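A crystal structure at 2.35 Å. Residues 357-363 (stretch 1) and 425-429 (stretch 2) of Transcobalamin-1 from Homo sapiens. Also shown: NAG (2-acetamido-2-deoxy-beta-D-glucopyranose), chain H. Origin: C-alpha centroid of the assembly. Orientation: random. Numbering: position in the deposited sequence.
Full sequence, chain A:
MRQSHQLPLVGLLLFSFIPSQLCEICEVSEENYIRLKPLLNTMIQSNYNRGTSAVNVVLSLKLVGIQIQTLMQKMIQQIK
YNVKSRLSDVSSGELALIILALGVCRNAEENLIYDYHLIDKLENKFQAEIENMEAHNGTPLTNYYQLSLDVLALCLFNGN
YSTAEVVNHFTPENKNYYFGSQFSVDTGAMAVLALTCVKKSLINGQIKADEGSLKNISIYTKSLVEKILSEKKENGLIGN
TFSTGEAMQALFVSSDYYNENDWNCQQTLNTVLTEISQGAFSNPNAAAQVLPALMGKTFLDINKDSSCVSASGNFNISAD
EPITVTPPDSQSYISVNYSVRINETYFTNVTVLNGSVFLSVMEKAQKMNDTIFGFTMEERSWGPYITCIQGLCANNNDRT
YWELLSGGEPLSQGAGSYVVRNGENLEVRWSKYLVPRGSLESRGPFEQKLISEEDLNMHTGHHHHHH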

# COMPACT_ATOMS: atom_id res chain seq x y z
N VAL A 357 19.34 8.19 9.91
CA VAL A 357 18.16 7.34 9.89
C VAL A 357 18.38 6.04 10.65
O VAL A 357 19.51 5.72 11.03
CB VAL A 357 17.69 7.03 8.45
CG1 VAL A 357 17.27 8.32 7.75
CG2 VAL A 357 18.78 6.32 7.67
N PHE A 358 17.29 5.32 10.88
CA PHE A 358 17.32 4.04 11.59
C PHE A 358 18.32 3.07 10.96
O PHE A 358 18.98 2.31 11.66
CB PHE A 358 15.91 3.44 11.59
CG PHE A 358 15.72 2.30 12.54
CD1 PHE A 358 16.19 1.03 12.24
CD2 PHE A 358 15.03 2.48 13.73
CE1 PHE A 358 16.00 -0.02 13.11
CE2 PHE A 358 14.84 1.43 14.61
CZ PHE A 358 15.32 0.17 14.30
N LEU A 359 18.43 3.11 9.64
CA LEU A 359 19.35 2.23 8.92
C LEU A 359 20.81 2.52 9.26
O LEU A 359 21.64 1.61 9.34
CB LEU A 359 19.14 2.35 7.41
CG LEU A 359 19.96 1.41 6.52
CD1 LEU A 359 19.66 -0.04 6.84
CD2 LEU A 359 19.70 1.71 5.05
N SER A 360 21.13 3.80 9.44
CA SER A 360 22.49 4.21 9.79
C SER A 360 22.90 3.61 11.13
O SER A 360 24.05 3.21 11.32
CB SER A 360 22.61 5.73 9.82
OG SER A 360 22.29 6.29 8.56
N VAL A 361 21.95 3.55 12.06
CA VAL A 361 22.18 2.93 13.36
C VAL A 361 22.54 1.46 13.20
O VAL A 361 23.50 0.97 13.80
CB VAL A 361 20.94 3.06 14.27
CG1 VAL A 361 21.07 2.19 15.51
CG2 VAL A 361 20.71 4.52 14.65
N MET A 362 21.77 0.77 12.37
CA MET A 362 21.99 -0.65 12.11
C MET A 362 23.37 -0.90 11.51
O MET A 362 24.06 -1.85 11.88
CB MET A 362 20.91 -1.20 11.17
CG MET A 362 19.50 -1.11 11.72
SD MET A 362 18.26 -1.83 10.62
CE MET A 362 18.87 -3.52 10.50
N GLU A 363 23.78 -0.03 10.59
CA GLU A 363 25.06 -0.17 9.91
C GLU A 363 26.25 0.07 10.85
O GLU A 363 27.28 -0.59 10.72
CB GLU A 363 25.13 0.77 8.70
CG GLU A 363 24.17 0.39 7.58
CD GLU A 363 24.22 1.35 6.41
OE1 GLU A 363 24.75 2.47 6.59
OE2 GLU A 363 23.74 0.98 5.32
N ASN A 425 14.95 4.23 22.44
CA ASN A 425 15.12 2.78 22.53
C ASN A 425 14.77 2.11 21.20
O ASN A 425 13.66 1.60 21.03
CB ASN A 425 14.25 2.21 23.65
CG ASN A 425 14.69 2.67 25.02
OD1 ASN A 425 15.88 2.85 25.28
ND2 ASN A 425 13.73 2.86 25.92
N LEU A 426 15.71 2.12 20.27
CA LEU A 426 15.50 1.51 18.96
C LEU A 426 15.62 -0.01 19.04
O LEU A 426 16.51 -0.53 19.71
CB LEU A 426 16.52 2.05 17.96
CG LEU A 426 16.56 3.57 17.83
CD1 LEU A 426 17.60 3.97 16.80
CD2 LEU A 426 15.19 4.11 17.46
N GLU A 427 14.73 -0.71 18.35
CA GLU A 427 14.72 -2.16 18.42
C GLU A 427 14.29 -2.79 17.10
O GLU A 427 13.34 -2.34 16.47
CB GLU A 427 13.81 -2.63 19.54
CG GLU A 427 13.70 -4.14 19.68
CD GLU A 427 12.76 -4.55 20.79
OE1 GLU A 427 12.38 -3.68 21.61
OE2 GLU A 427 12.39 -5.74 20.86
N VAL A 428 15.01 -3.83 16.69
CA VAL A 428 14.57 -4.66 15.58
C VAL A 428 14.18 -6.02 16.14
O VAL A 428 15.01 -6.74 16.69
CB VAL A 428 15.67 -4.82 14.52
CG1 VAL A 428 15.10 -5.51 13.29
CG2 VAL A 428 16.25 -3.47 14.15
N ARG A 429 12.91 -6.37 15.99
CA ARG A 429 12.34 -7.53 16.67
C ARG A 429 11.85 -8.62 15.72
O ARG A 429 11.16 -8.35 14.74
CB ARG A 429 11.18 -7.07 17.57
CG ARG A 429 10.42 -8.18 18.27
CD ARG A 429 9.28 -7.60 19.10
NE ARG A 429 9.74 -6.58 20.04
CZ ARG A 429 8.95 -5.86 20.83
NH1 ARG A 429 7.64 -6.05 20.80
NH2 ARG A 429 9.46 -4.96 21.65
C1 NAG H . 18.21 -0.77 26.21
C2 NAG H . 17.64 -0.42 27.58
C3 NAG H . 18.05 -1.45 28.62
C4 NAG H . 17.69 -2.85 28.14
C5 NAG H . 18.22 -3.10 26.73
C6 NAG H . 17.71 -4.44 26.22
C7 NAG H . 17.17 1.79 28.45
C8 NAG H . 17.69 2.83 29.40
N2 NAG H . 18.05 0.91 28.00
O3 NAG H . 17.39 -1.19 29.84
O4 NAG H . 18.23 -3.81 29.01
O5 NAG H . 17.82 -2.08 25.83
O6 NAG H . 18.10 -4.61 24.88
O7 NAG H . 15.98 1.78 28.13

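The helix of Phe358 to Glu363 packs across the strand of Leu426 to Arg429 mainly through apolar side chains; no hydrogen bond spans the two stretches, and their axes, 10.3 Å apart at closest approach, cross at 77°. Phe358 has the largest area covered by the other stretch, 75 Å². Its CA-to-CB bond points sideways, but chi1 of -167° (t) carries the ring nearer to the strand, where CE1 lies 3.6 Å from Val428 CG2 and CE2 lies 3.8 Å from Leu426 CB. Val428 CG2 sits at the ring edge, near its plane, as does the backbone O of Glu427, 3.9 Å from Phe358 CZ.

Leu426 and Val428 both point toward the helix, as alternate strand residues can. With Leu426 in the m,t rotamer, CD1 reaches 3.8 Å from CG2 of Val361, one turn along from Phe358. Met362 starts sideways; chi1 (m) and chi2 (t) bring SD nearer, while chi3 (p) sets only CE, yet SD remains 4.4 Å from Val428 CG2, a looser contact.

Glu427, between the two inward residues, points away. Its extended chi1 and chi2 (both t) place the carboxylate beside Arg429, whose chi3 of -55° (m) turns the guanidinium for a salt bridge: Arg429 NE donates to Glu427 OE2 at 2.9 Å, and Arg429 NH2 to Glu427 OE1 at 3.2 Å.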